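Long-range contacts in type III Pentaketide Synthase (Neurospora crassa, PDB 3EUO), which probably transfers acyl groups to build polyketides, as a fungal type III pentaketide synthase of the chalcone and stilbene synthase family: residues 6-14 and 336-344; 30-39 and 185-195. One frame throughout, in Å; residues are numbered along the deposited sequence.

Interaction 1 (6-14 and 336-344); sequences TGLGVQYPP and FSVLNRLRE
Asn340 OD1, which lies against Leu8 CB, is gripped by two nitrogens of Arg343. Arg343 NH2 meets Asn340 OD1 at 2.7 Å, nearly along the C=O axis. Arg343 NE reaches the same oxygen at 3.1 Å, from above the carbonyl plane. Both bonds run in the guanidinium plane, so the arginine grips side-on. Its CG sits between the backbone N and the carbonyl carbon (chi1 51°), and a further bend at chi2 folds the chain back toward Asn340. One guanidinium face then receives Leu8, with Leu8 CD1 3.8 Å from Arg343 NH2. Glu95 of helix 70-96 forms a salt bridge with Arg343 and also accepts from Leu8 N.

The other Leu8 branch packs on the helix, with Leu8 CD2 3.9 Å from Leu339 CB. Val10 crosses the Asn340 side chain at a slant, and its CG2 comes 3.5 Å from Asn340 ND2. In place of Asn340, an alanine has no OD1 for Arg343 to grip, which is likely to leave the guanidinium freer to turn, though still tied to Glu95, with a gap beside Val10. Beyond the strand, Tyr12 OH and Ser337 OG share a hydrogen bond of 2.8 Å; a weak second bond joins Ser337 to Arg323.

Strand 4-11, with helix 334-342 against Leu8 and Val10 and helix 70-96 touching Gln11, fits the alternating helix and sheet layers of the thiolase-like fold.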
ATOM      1  N   THR A   6       8.027  17.863  12.504  1.00 14.60           N
ATOM      2  CA  THR A   6       7.627  19.196  12.970  1.00 14.78           C
ATOM      3  C   THR A   6       6.303  19.198  13.733  1.00 14.93           C
ATOM      4  O   THR A   6       5.932  20.199  14.353  1.00 15.04           O
ATOM      5  CB  THR A   6       7.560  20.197  11.821  1.00 14.88           C
ATOM      6  OG1 THR A   6       6.724  19.671  10.788  1.00 15.22           O
ATOM      7  CG2 THR A   6       8.948  20.459  11.255  1.00 14.80           C
ATOM      8  N   GLY A   7       5.596  18.074  13.695  1.00 14.61           N
ATOM      9  CA  GLY A   7       4.392  17.908  14.505  1.00 14.33           C
ATOM     10  C   GLY A   7       4.069  16.442  14.692  1.00 14.40           C
ATOM     11  O   GLY A   7       4.444  15.612  13.863  1.00 14.43           O
ATOM     12  N   LEU A   8       3.389  16.127  15.792  1.00 14.26           N
ATOM     13  CA  LEU A   8       2.887  14.779  16.044  1.00 13.96           C
ATOM     14  C   LEU A   8       1.489  14.904  16.615  1.00 14.00           C
ATOM     15  O   LEU A   8       1.192  15.859  17.344  1.00 14.36           O
ATOM     16  CB  LEU A   8       3.774  14.014  17.041  1.00 13.90           C
ATOM     17  CG  LEU A   8       5.266  13.825  16.763  1.00 13.64           C
ATOM     18  CD1 LEU A   8       6.097  14.960  17.383  1.00 16.02           C
ATOM     19  CD2 LEU A   8       5.732  12.475  17.309  1.00 13.85           C
ATOM     20  N   GLY A   9       0.636  13.942  16.283  1.00 13.94           N
ATOM     21  CA  GLY A   9      -0.711  13.875  16.826  1.00 14.35           C
ATOM     22  C   GLY A   9      -1.139  12.442  17.035  1.00 15.08           C
ATOM     23  O   GLY A   9      -0.771  11.549  16.260  1.00 15.04           O
ATOM     24  N   VAL A  10      -1.921  12.224  18.086  1.00 15.13           N
ATOM     25  CA  VAL A  10      -2.381  10.890  18.437  1.00 15.52           C
ATOM     26  C   VAL A  10      -3.832  11.003  18.860  1.00 15.58           C
ATOM     27  O   VAL A  10      -4.210  11.939  19.570  1.00 15.15           O
ATOM     28  CB  VAL A  10      -1.540  10.287  19.590  1.00 15.68           C
ATOM     29  CG1 VAL A  10      -2.051   8.893  19.984  1.00 16.14           C
ATOM     30  CG2 VAL A  10      -0.062  10.225  19.204  1.00 16.01           C
ATOM     31  N   GLN A  11      -4.651  10.059  18.407  1.00 15.12           N
ATOM     32  CA  GLN A  11      -6.040  10.011  18.840  1.00 15.82           C
ATOM     33  C   GLN A  11      -6.471   8.579  19.100  1.00 15.62           C
ATOM     34  O   GLN A  11      -6.680   7.793  18.170  1.00 15.52           O
ATOM     35  CB  GLN A  11      -6.973  10.690  17.827  1.00 15.95           C
ATOM     36  CG  GLN A  11      -8.431  10.758  18.279  1.00 18.38           C
ATOM     37  CD  GLN A  11      -8.642  11.681  19.471  1.00 21.55           C
ATOM     38  OE1 GLN A  11      -7.940  12.678  19.639  1.00 21.60           O
ATOM     39  NE2 GLN A  11      -9.621  11.348  20.303  1.00 24.97           N
ATOM     40  N   TYR A  12      -6.581   8.247  20.380  1.00 15.92           N
ATOM     41  CA  TYR A  12      -7.160   6.984  20.794  1.00 15.80           C
ATOM     42  C   TYR A  12      -8.680   7.121  20.790  1.00 15.88           C
ATOM     43  O   TYR A  12      -9.202   8.229  20.966  1.00 15.97           O
ATOM     44  CB  TYR A  12      -6.646   6.592  22.187  1.00 15.78           C
ATOM     45  CG  TYR A  12      -5.228   6.052  22.193  1.00 15.90           C
ATOM     46  CD1 TYR A  12      -4.957   4.742  21.792  1.00 14.92           C
ATOM     47  CD2 TYR A  12      -4.151   6.850  22.610  1.00 15.86           C
ATOM     48  CE1 TYR A  12      -3.645   4.232  21.802  1.00 16.34           C
ATOM     49  CE2 TYR A  12      -2.843   6.351  22.624  1.00 15.76           C
ATOM     50  CZ  TYR A  12      -2.595   5.046  22.215  1.00 16.10           C
ATOM     51  OH  TYR A  12      -1.300   4.548  22.221  1.00 16.32           O
ATOM     52  N   PRO A  13      -9.399   6.008  20.569  1.00 16.19           N
ATOM     53  CA  PRO A  13     -10.860   6.012  20.651  1.00 16.68           C
ATOM     54  C   PRO A  13     -11.362   6.191  22.093  1.00 17.42           C
ATOM     55  O   PRO A  13     -10.545   6.216  23.023  1.00 17.22           O
ATOM     56  CB  PRO A  13     -11.246   4.643  20.085  1.00 16.43           C
ATOM     57  CG  PRO A  13     -10.039   3.791  20.300  1.00 16.66           C
ATOM     58  CD  PRO A  13      -8.867   4.683  20.198  1.00 16.30           C
ATOM     59  N   PRO A  14     -12.692   6.333  22.274  1.00 18.00           N
ATOM     60  CA  PRO A  14     -13.297   6.665  23.574  1.00 18.85           C
ATOM     61  C   PRO A  14     -13.151   5.618  24.678  1.00 19.09           C
ATOM     62  O   PRO A  14     -13.164   5.980  25.858  1.00 19.56           O
ATOM     63  CB  PRO A  14     -14.787   6.812  23.239  1.00 18.77           C
ATOM     64  CG  PRO A  14     -14.844   7.038  21.767  1.00 19.06           C
ATOM     65  CD  PRO A  14     -13.718   6.221  21.224  1.00 18.57           C
ATOM     66  N   PHE A 336       4.215   6.096  16.665  1.00 13.17           N
ATOM     67  CA  PHE A 336       4.108   7.561  16.723  1.00 13.21           C
ATOM     68  C   PHE A 336       3.522   8.001  18.063  1.00 13.44           C
ATOM     69  O   PHE A 336       3.842   9.084  18.565  1.00 13.51           O
ATOM     70  CB  PHE A 336       3.294   8.144  15.553  1.00 13.62           C
ATOM     71  CG  PHE A 336       3.896   7.898  14.176  1.00 12.84           C
ATOM     72  CD1 PHE A 336       5.249   7.627  14.008  1.00 14.68           C
ATOM     73  CD2 PHE A 336       3.086   7.988  13.039  1.00 13.79           C
ATOM     74  CE1 PHE A 336       5.789   7.405  12.734  1.00 14.32           C
ATOM     75  CE2 PHE A 336       3.611   7.779  11.768  1.00 14.27           C
ATOM     76  CZ  PHE A 336       4.966   7.487  11.611  1.00 14.68           C
ATOM     77  N   SER A 337       2.671   7.152  18.637  1.00 13.58           N
ATOM     78  CA  SER A 337       2.124   7.373  19.970  1.00 13.86           C
ATOM     79  C   SER A 337       3.240   7.373  21.016  1.00 13.87           C
ATOM     80  O   SER A 337       3.269   8.241  21.893  1.00 13.36           O
ATOM     81  CB  SER A 337       1.068   6.314  20.298  1.00 14.51           C
ATOM     82  OG  SER A 337       0.446   6.589  21.534  1.00 16.15           O
ATOM     83  N   VAL A 338       4.154   6.407  20.900  1.00 13.97           N
ATOM     84  CA  VAL A 338       5.377   6.366  21.717  1.00 14.11           C
ATOM     85  C   VAL A 338       6.241   7.637  21.552  1.00 14.63           C
ATOM     86  O   VAL A 338       6.625   8.265  22.546  1.00 14.93           O
ATOM     87  CB  VAL A 338       6.195   5.078  21.437  1.00 14.02           C
ATOM     88  CG1 VAL A 338       7.548   5.110  22.150  1.00 13.74           C
ATOM     89  CG2 VAL A 338       5.391   3.833  21.850  1.00 14.39           C
ATOM     90  N   LEU A 339       6.520   8.030  20.309  1.00 14.89           N
ATOM     91  CA  LEU A 339       7.311   9.242  20.056  1.00 14.97           C
ATOM     92  C   LEU A 339       6.653  10.532  20.566  1.00 15.18           C
ATOM     93  O   LEU A 339       7.350  11.451  21.044  1.00 15.10           O
ATOM     94  CB  LEU A 339       7.666   9.369  18.574  1.00 14.99           C
ATOM     95  CG  LEU A 339       8.693   8.363  18.058  1.00 15.88           C
ATOM     96  CD1 LEU A 339       8.697   8.414  16.548  1.00 16.22           C
ATOM     97  CD2 LEU A 339      10.087   8.662  18.613  1.00 16.97           C
ATOM     98  N   ASN A 340       5.325  10.596  20.475  1.00 14.84           N
ATOM     99  CA  ASN A 340       4.570  11.719  21.014  1.00 15.48           C
ATOM    100  C   ASN A 340       4.673  11.754  22.541  1.00 15.50           C
ATOM    101  O   ASN A 340       4.930  12.799  23.142  1.00 15.39           O
ATOM    102  CB  ASN A 340       3.103  11.629  20.577  1.00 15.40           C
ATOM    103  CG  ASN A 340       2.304  12.874  20.934  1.00 16.98           C
ATOM    104  OD1 ASN A 340       2.759  14.000  20.728  1.00 18.35           O
ATOM    105  ND2 ASN A 340       1.108  12.671  21.467  1.00 17.04           N
ATOM    106  N   ARG A 341       4.484  10.597  23.164  1.00 15.63           N
ATOM    107  CA  ARG A 341       4.510  10.510  24.624  1.00 15.98           C
ATOM    108  C   ARG A 341       5.911  10.769  25.185  1.00 16.25           C
ATOM    109  O   ARG A 341       6.050  11.376  26.248  1.00 16.17           O
ATOM    110  CB  ARG A 341       3.981   9.149  25.085  1.00 16.23           C
ATOM    111  CG  ARG A 341       3.925   8.941  26.599  1.00 16.83           C
ATOM    112  CD  ARG A 341       2.735   9.643  27.245  1.00 18.13           C
ATOM    113  NE  ARG A 341       2.570   9.211  28.632  1.00 19.25           N
ATOM    114  CZ  ARG A 341       2.554  10.019  29.688  1.00 20.44           C
ATOM    115  NH1 ARG A 341       2.667  11.330  29.538  1.00 21.16           N
ATOM    116  NH2 ARG A 341       2.403   9.508  30.902  1.00 21.12           N
ATOM    117  N   LEU A 342       6.939  10.320  24.467  1.00 16.41           N
ATOM    118  CA  LEU A 342       8.327  10.451  24.927  1.00 16.96           C
ATOM    119  C   LEU A 342       8.703  11.893  25.246  1.00 17.40           C
ATOM    120  O   LEU A 342       9.453  12.150  26.189  1.00 17.39           O
ATOM    121  CB  LEU A 342       9.301   9.868  23.895  1.00 17.29           C
ATOM    122  CG  LEU A 342      10.800   9.851  24.225  1.00 17.23           C
ATOM    123  CD1 LEU A 342      11.103   8.994  25.445  1.00 17.16           C
ATOM    124  CD2 LEU A 342      11.606   9.376  23.024  1.00 16.96           C
ATOM    125  N   ARG A 343       8.182  12.834  24.461  1.00 17.94           N
ATOM    126  CA  ARG A 343       8.577  14.233  24.622  1.00 18.42           C
ATOM    127  C   ARG A 343       7.714  15.013  25.621  1.00 18.96           C
ATOM    128  O   ARG A 343       7.841  16.234  25.729  1.00 18.91           O
ATOM    129  CB  ARG A 343       8.681  14.953  23.261  1.00 18.60           C
ATOM    130  CG  ARG A 343       7.462  14.819  22.334  1.00 17.36           C
ATOM    131  CD  ARG A 343       6.251  15.594  22.834  1.00 16.79           C
ATOM    132  NE  ARG A 343       5.144  15.593  21.874  1.00 16.32           N
ATOM    133  CZ  ARG A 343       4.978  16.493  20.901  1.00 17.01           C
ATOM    134  NH1 ARG A 343       5.850  17.484  20.732  1.00 18.07           N
ATOM    135  NH2 ARG A 343       3.934  16.402  20.089  1.00 16.69           N
ATOM    136  N   GLU A 344       6.848  14.310  26.354  1.00 19.57           N
ATOM    137  CA  GLU A 344       6.004  14.940  27.371  1.00 20.93           C
ATOM    138  C   GLU A 344       6.741  15.024  28.711  1.00 21.61           C
ATOM    139  O   GLU A 344       7.615  14.200  28.993  1.00 21.46           O
ATOM    140  CB  GLU A 344       4.671  14.198  27.508  1.00 20.80           C
ATOM    141  CG  GLU A 344       3.843  14.240  26.220  1.00 21.40           C
ATOM    142  CD  GLU A 344       2.460  13.622  26.347  1.00 21.88           C
ATOM    143  OE1 GLU A 344       2.152  13.003  27.391  1.00 23.24           O
ATOM    144  OE2 GLU A 344       1.676  13.754  25.381  1.00 24.82           O
TER

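Interaction 2 (30-39 and 185-195); sequences HPESPAMKKV and LESIDALQETR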
ATOM      1  N   HIS A  30     -19.040 -18.538  23.493  1.00 16.01           N
ATOM      2  CA  HIS A  30     -18.406 -19.855  23.432  1.00 15.83           C
ATOM      3  C   HIS A  30     -18.417 -20.601  24.752  1.00 15.81           C
ATOM      4  O   HIS A  30     -18.160 -20.008  25.805  1.00 15.05           O
ATOM      5  CB  HIS A  30     -16.969 -19.747  22.896  1.00 16.03           C
ATOM      6  CG  HIS A  30     -16.893 -19.163  21.520  1.00 16.45           C
ATOM      7  ND1 HIS A  30     -16.550 -17.851  21.284  1.00 17.27           N
ATOM      8  CD2 HIS A  30     -17.159 -19.706  20.308  1.00 15.75           C
ATOM      9  CE1 HIS A  30     -16.590 -17.612  19.985  1.00 15.80           C
ATOM     10  NE2 HIS A  30     -16.961 -18.720  19.370  1.00 17.21           N
ATOM     11  N   PRO A  31     -18.710 -21.916  24.701  1.00 15.92           N
ATOM     12  CA  PRO A  31     -18.491 -22.736  25.883  1.00 15.95           C
ATOM     13  C   PRO A  31     -17.003 -22.739  26.227  1.00 16.26           C
ATOM     14  O   PRO A  31     -16.155 -22.507  25.352  1.00 16.04           O
ATOM     15  CB  PRO A  31     -18.924 -24.142  25.426  1.00 15.94           C
ATOM     16  CG  PRO A  31     -19.824 -23.915  24.253  1.00 15.71           C
ATOM     17  CD  PRO A  31     -19.249 -22.705  23.575  1.00 16.43           C
ATOM     18  N   GLU A  32     -16.694 -22.989  27.494  1.00 16.89           N
ATOM     19  CA  GLU A  32     -15.320 -23.105  27.943  1.00 17.90           C
ATOM     20  C   GLU A  32     -14.667 -24.276  27.217  1.00 17.24           C
ATOM     21  O   GLU A  32     -15.309 -25.295  26.977  1.00 17.38           O
ATOM     22  CB  GLU A  32     -15.261 -23.323  29.463  1.00 18.52           C
ATOM     23  CG  GLU A  32     -16.020 -22.281  30.297  1.00 22.58           C
ATOM     24  CD  GLU A  32     -17.498 -22.626  30.517  1.00 28.03           C
ATOM     25  OE1 GLU A  32     -18.275 -22.718  29.531  1.00 29.20           O
ATOM     26  OE2 GLU A  32     -17.888 -22.785  31.697  1.00 31.07           O
ATOM     27  N   SER A  33     -13.406 -24.105  26.832  1.00 16.54           N
ATOM     28  CA  SER A  33     -12.622 -25.167  26.199  1.00 15.78           C
ATOM     29  C   SER A  33     -11.173 -25.009  26.659  1.00 15.43           C
ATOM     30  O   SER A  33     -10.821 -23.947  27.173  1.00 15.44           O
ATOM     31  CB  SER A  33     -12.708 -25.068  24.670  1.00 15.58           C
ATOM     32  OG  SER A  33     -12.078 -23.888  24.184  1.00 14.88           O
ATOM     33  N   PRO A  34     -10.337 -26.061  26.507  1.00 14.87           N
ATOM     34  CA  PRO A  34      -8.928 -25.963  26.897  1.00 14.53           C
ATOM     35  C   PRO A  34      -8.176 -24.796  26.251  1.00 13.85           C
ATOM     36  O   PRO A  34      -7.469 -24.049  26.959  1.00 13.26           O
ATOM     37  CB  PRO A  34      -8.345 -27.314  26.456  1.00 14.61           C
ATOM     38  CG  PRO A  34      -9.519 -28.244  26.533  1.00 15.49           C
ATOM     39  CD  PRO A  34     -10.674 -27.422  26.038  1.00 14.87           C
ATOM     40  N   ALA A  35      -8.344 -24.611  24.943  1.00 13.24           N
ATOM     41  CA  ALA A  35      -7.668 -23.512  24.258  1.00 13.07           C
ATOM     42  C   ALA A  35      -8.179 -22.154  24.732  1.00 13.05           C
ATOM     43  O   ALA A  35      -7.382 -21.233  24.942  1.00 12.70           O
ATOM     44  CB  ALA A  35      -7.790 -23.642  22.751  1.00 13.21           C
ATOM     45  N   MET A  36      -9.499 -22.034  24.921  1.00 12.78           N
ATOM     46  CA  MET A  36     -10.072 -20.766  25.375  1.00 12.90           C
ATOM     47  C   MET A  36      -9.581 -20.433  26.773  1.00 13.34           C
ATOM     48  O   MET A  36      -9.203 -19.292  27.029  1.00 13.40           O
ATOM     49  CB  MET A  36     -11.607 -20.776  25.324  1.00 12.58           C
ATOM     50  CG  MET A  36     -12.235 -19.382  25.525  1.00 11.82           C
ATOM     51  SD  MET A  36     -11.862 -18.142  24.238  1.00  6.63           S
ATOM     52  CE  MET A  36     -12.799 -18.827  22.854  1.00 10.28           C
ATOM     53  N   LYS A  37      -9.596 -21.416  27.680  1.00 14.10           N
ATOM     54  CA  LYS A  37      -9.048 -21.216  29.025  1.00 15.54           C
ATOM     55  C   LYS A  37      -7.594 -20.729  28.998  1.00 15.35           C
ATOM     56  O   LYS A  37      -7.240 -19.799  29.735  1.00 15.11           O
ATOM     57  CB  LYS A  37      -9.190 -22.479  29.885  1.00 15.28           C
ATOM     58  CG  LYS A  37     -10.592 -22.656  30.489  1.00 17.27           C
ATOM     59  CD  LYS A  37     -10.758 -24.011  31.206  1.00 18.26           C
ATOM     60  CE  LYS A  37      -9.693 -24.217  32.286  1.00 22.98           C
ATOM     61  NZ  LYS A  37      -9.664 -25.618  32.817  1.00 26.41           N
ATOM     62  N   LYS A  38      -6.771 -21.328  28.134  1.00 15.60           N
ATOM     63  CA  LYS A  38      -5.372 -20.898  27.977  1.00 15.69           C
ATOM     64  C   LYS A  38      -5.265 -19.437  27.525  1.00 15.23           C
ATOM     65  O   LYS A  38      -4.517 -18.662  28.115  1.00 15.32           O
ATOM     66  CB  LYS A  38      -4.585 -21.800  27.008  1.00 16.45           C
ATOM     67  CG  LYS A  38      -4.572 -23.309  27.307  1.00 19.40           C
ATOM     68  CD  LYS A  38      -4.357 -23.646  28.774  1.00 23.60           C
ATOM     69  CE  LYS A  38      -4.832 -25.078  29.081  1.00 26.15           C
ATOM     70  NZ  LYS A  38      -6.322 -25.187  29.258  1.00 25.36           N
ATOM     71  N   VAL A  39      -6.008 -19.062  26.485  1.00 14.10           N
ATOM     72  CA  VAL A  39      -6.008 -17.666  26.018  1.00 13.52           C
ATOM     73  C   VAL A  39      -6.475 -16.703  27.116  1.00 13.58           C
ATOM     74  O   VAL A  39      -5.832 -15.686  27.349  1.00 13.42           O
ATOM     75  CB  VAL A  39      -6.844 -17.487  24.727  1.00 13.04           C
ATOM     76  CG1 VAL A  39      -6.997 -16.013  24.354  1.00 13.35           C
ATOM     77  CG2 VAL A  39      -6.220 -18.268  23.584  1.00 14.42           C
ATOM     78  N   LEU A 185     -11.990 -15.287  18.550  1.00 11.45           N
ATOM     79  CA  LEU A 185     -12.645 -16.192  19.489  1.00 11.95           C
ATOM     80  C   LEU A 185     -13.151 -17.447  18.782  1.00 12.24           C
ATOM     81  O   LEU A 185     -13.057 -18.553  19.316  1.00 12.64           O
ATOM     82  CB  LEU A 185     -13.799 -15.488  20.215  1.00 12.09           C
ATOM     83  CG  LEU A 185     -13.439 -14.456  21.292  1.00 11.78           C
ATOM     84  CD1 LEU A 185     -14.691 -13.741  21.756  1.00 11.76           C
ATOM     85  CD2 LEU A 185     -12.742 -15.130  22.481  1.00 12.49           C
ATOM     86  N   GLU A 186     -13.685 -17.259  17.582  1.00 12.65           N
ATOM     87  CA  GLU A 186     -14.200 -18.376  16.794  1.00 13.84           C
ATOM     88  C   GLU A 186     -13.085 -19.350  16.433  1.00 13.43           C
ATOM     89  O   GLU A 186     -13.256 -20.566  16.527  1.00 14.45           O
ATOM     90  CB  GLU A 186     -14.895 -17.877  15.529  1.00 14.33           C
ATOM     91  CG  GLU A 186     -15.352 -19.026  14.649  1.00 18.14           C
ATOM     92  CD  GLU A 186     -16.361 -18.629  13.606  1.00 24.12           C
ATOM     93  OE1 GLU A 186     -16.112 -18.928  12.419  1.00 27.98           O
ATOM     94  OE2 GLU A 186     -17.404 -18.038  13.962  1.00 27.39           O
ATOM     95  N   SER A 187     -11.945 -18.821  16.001  1.00 13.30           N
ATOM     96  CA  SER A 187     -10.796 -19.670  15.685  1.00 12.93           C
ATOM     97  C   SER A 187     -10.247 -20.389  16.918  1.00 13.14           C
ATOM     98  O   SER A 187      -9.900 -21.566  16.843  1.00 12.74           O
ATOM     99  CB  SER A 187      -9.690 -18.864  15.003  1.00 13.11           C
ATOM    100  OG  SER A 187     -10.089 -18.480  13.703  1.00 13.45           O
ATOM    101  N   ILE A 188     -10.170 -19.686  18.050  1.00 12.95           N
ATOM    102  CA  ILE A 188      -9.708 -20.316  19.297  1.00 13.46           C
ATOM    103  C   ILE A 188     -10.581 -21.525  19.626  1.00 13.68           C
ATOM    104  O   ILE A 188     -10.080 -22.638  19.858  1.00 13.46           O
ATOM    105  CB  ILE A 188      -9.696 -19.329  20.498  1.00 13.04           C
ATOM    106  CG1 ILE A 188      -8.698 -18.200  20.247  1.00 13.20           C
ATOM    107  CG2 ILE A 188      -9.337 -20.065  21.815  1.00 13.29           C
ATOM    108  CD1 ILE A 188      -8.962 -16.953  21.069  1.00 11.11           C
ATOM    109  N   ASP A 189     -11.890 -21.304  19.629  1.00 14.03           N
ATOM    110  CA  ASP A 189     -12.846 -22.356  19.934  1.00 14.99           C
ATOM    111  C   ASP A 189     -12.758 -23.508  18.920  1.00 15.46           C
ATOM    112  O   ASP A 189     -12.554 -24.660  19.303  1.00 15.18           O
ATOM    113  CB  ASP A 189     -14.259 -21.768  19.963  1.00 15.17           C
ATOM    114  CG  ASP A 189     -15.323 -22.816  20.207  1.00 15.34           C
ATOM    115  OD1 ASP A 189     -15.487 -23.223  21.375  1.00 15.86           O
ATOM    116  OD2 ASP A 189     -15.991 -23.229  19.225  1.00 17.41           O
ATOM    117  N   ALA A 190     -12.876 -23.185  17.634  1.00 16.22           N
ATOM    118  CA  ALA A 190     -12.980 -24.209  16.580  1.00 16.86           C
ATOM    119  C   ALA A 190     -11.687 -24.991  16.334  1.00 17.35           C
ATOM    120  O   ALA A 190     -11.723 -26.204  16.103  1.00 17.91           O
ATOM    121  CB  ALA A 190     -13.472 -23.579  15.277  1.00 17.25           C
ATOM    122  N   LEU A 191     -10.555 -24.299  16.375  1.00 17.32           N
ATOM    123  CA  LEU A 191      -9.276 -24.916  16.042  1.00 17.60           C
ATOM    124  C   LEU A 191      -8.543 -25.409  17.275  1.00 17.81           C
ATOM    125  O   LEU A 191      -7.550 -26.136  17.163  1.00 17.93           O
ATOM    126  CB  LEU A 191      -8.392 -23.941  15.267  1.00 18.00           C
ATOM    127  CG  LEU A 191      -8.991 -23.348  13.993  1.00 19.23           C
ATOM    128  CD1 LEU A 191      -8.067 -22.296  13.430  1.00 20.78           C
ATOM    129  CD2 LEU A 191      -9.293 -24.426  12.950  1.00 21.51           C
ATOM    130  N   GLN A 192      -9.039 -25.011  18.447  1.00 17.23           N
ATOM    131  CA  GLN A 192      -8.342 -25.248  19.706  1.00 17.21           C
ATOM    132  C   GLN A 192      -6.867 -24.846  19.608  1.00 17.55           C
ATOM    133  O   GLN A 192      -5.987 -25.595  20.026  1.00 17.59           O
ATOM    134  CB  GLN A 192      -8.501 -26.704  20.168  1.00 17.03           C
ATOM    135  CG  GLN A 192      -9.886 -27.022  20.739  1.00 16.04           C
ATOM    136  CD  GLN A 192     -10.220 -26.160  21.939  1.00 15.99           C
ATOM    137  OE1 GLN A 192      -9.632 -26.315  23.015  1.00 16.42           O
ATOM    138  NE2 GLN A 192     -11.157 -25.227  21.755  1.00 14.23           N
ATOM    139  N   GLU A 193      -6.610 -23.672  19.028  1.00 18.06           N
ATOM    140  CA  GLU A 193      -5.267 -23.091  19.061  1.00 19.01           C
ATOM    141  C   GLU A 193      -5.230 -21.911  20.020  1.00 17.94           C
ATOM    142  O   GLU A 193      -6.216 -21.182  20.177  1.00 17.17           O
ATOM    143  CB  GLU A 193      -4.724 -22.714  17.668  1.00 19.33           C
ATOM    144  CG  GLU A 193      -5.648 -21.924  16.801  1.00 22.28           C
ATOM    145  CD  GLU A 193      -4.960 -21.283  15.588  1.00 21.82           C
ATOM    146  OE1 GLU A 193      -3.714 -21.195  15.531  1.00 25.80           O
ATOM    147  OE2 GLU A 193      -5.692 -20.831  14.694  1.00 27.82           O
ATOM    148  N   THR A 194      -4.092 -21.757  20.679  1.00 17.52           N
ATOM    149  CA  THR A 194      -3.904 -20.676  21.632  1.00 17.58           C
ATOM    150  C   THR A 194      -3.505 -19.425  20.857  1.00 17.09           C
ATOM    151  O   THR A 194      -2.322 -19.187  20.591  1.00 17.45           O
ATOM    152  CB  THR A 194      -2.866 -21.046  22.706  1.00 17.97           C
ATOM    153  OG1 THR A 194      -1.606 -21.299  22.079  1.00 22.31           O
ATOM    154  CG2 THR A 194      -3.288 -22.301  23.421  1.00 16.75           C
ATOM    155  N   ARG A 195      -4.516 -18.658  20.469  1.00 15.69           N
ATOM    156  CA  ARG A 195      -4.346 -17.438  19.693  1.00 14.94           C
ATOM    157  C   ARG A 195      -4.413 -16.249  20.636  1.00 14.53           C
ATOM    158  O   ARG A 195      -5.476 -15.936  21.168  1.00 14.64           O
ATOM    159  CB  ARG A 195      -5.457 -17.330  18.646  1.00 14.65           C
ATOM    160  CG  ARG A 195      -5.559 -18.549  17.749  1.00 14.21           C
ATOM    161  CD  ARG A 195      -6.728 -18.431  16.786  1.00 13.35           C
ATOM    162  NE  ARG A 195      -6.584 -17.279  15.899  1.00 12.57           N
ATOM    163  CZ  ARG A 195      -5.865 -17.274  14.775  1.00 13.47           C
ATOM    164  NH1 ARG A 195      -5.228 -18.370  14.371  1.00 13.31           N
ATOM    165  NH2 ARG A 195      -5.802 -16.171  14.039  1.00 13.11           N
TER
HETATM  166  O   HOH W   1     -14.180 -22.270  23.534  1.00 13.75           O
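Met36 and Ile188 cross at about a right angle in a helix-helix packing of the thiolase-like fold, where the capped N-terminal end of helix 34-42 meets the C-terminal end of helix 181-191. The axes of 34-39 and 185-191 approach to 8.5 Å, with 135° between their N-to-C directions. Met36 CG is anti to the backbone N (chi1 -169°), and bends at chi2 and chi3 curl the chain toward helix 181-191. Its sulfur, Met36 SD, lies 3.6 Å from Leu185 CD2, and its methyl meets Ile188 CG2. Val39 and Ile188 instead reach toward each other tip to tip, with Val39 CG1 3.9 Å from Ile188 CD1. Ile198 of helix 197-200 also touches both of these side chains.

The His30 ring crosses Leu185 and Asp189 obliquely. Leu185 O lies over one ring face, offset toward the rim. The ring and the Asp189 carboxylate are turned 31° apart.

Gln192 joins the helix ends with its amide. Gln192 OE1 accepts from Ala35 N at 2.9 Å, the donor being tilted from the carbonyl plane. Gln192 NE2 gives bonds to Ser33 OG and to Asp189 O, both nearly in the amide plane, which should hold the amide's rotation. Ser33 OG also caps the helix by accepting from Met36 N at 3.3 Å. Ser33 OG donates in turn to a water at 2.7 Å, and that water donates to Pro31 O and Asp189 OD1.

How the interactions relate
From the N terminus, the chain first lays down strand 4-11, the first partner of interaction 1. It then passes helix 20-29 and reaches residues 30-39. Interaction 2 closes when helix 181-191 returns to them. Cys143, found as 3-sulfinoalanine, falls in sequence within this inner loop. Interaction 1 closes much later, when helix 334-342 meets the strand, so interaction 2 is nested inside it. The two lie on opposite sides of the chain's centre, with their own centres about 35 Å apart and no touch. Interaction 1 joins the large mixed sheet to a helix of the C-terminal family region. Interaction 2 ties two helices together nearer the periphery.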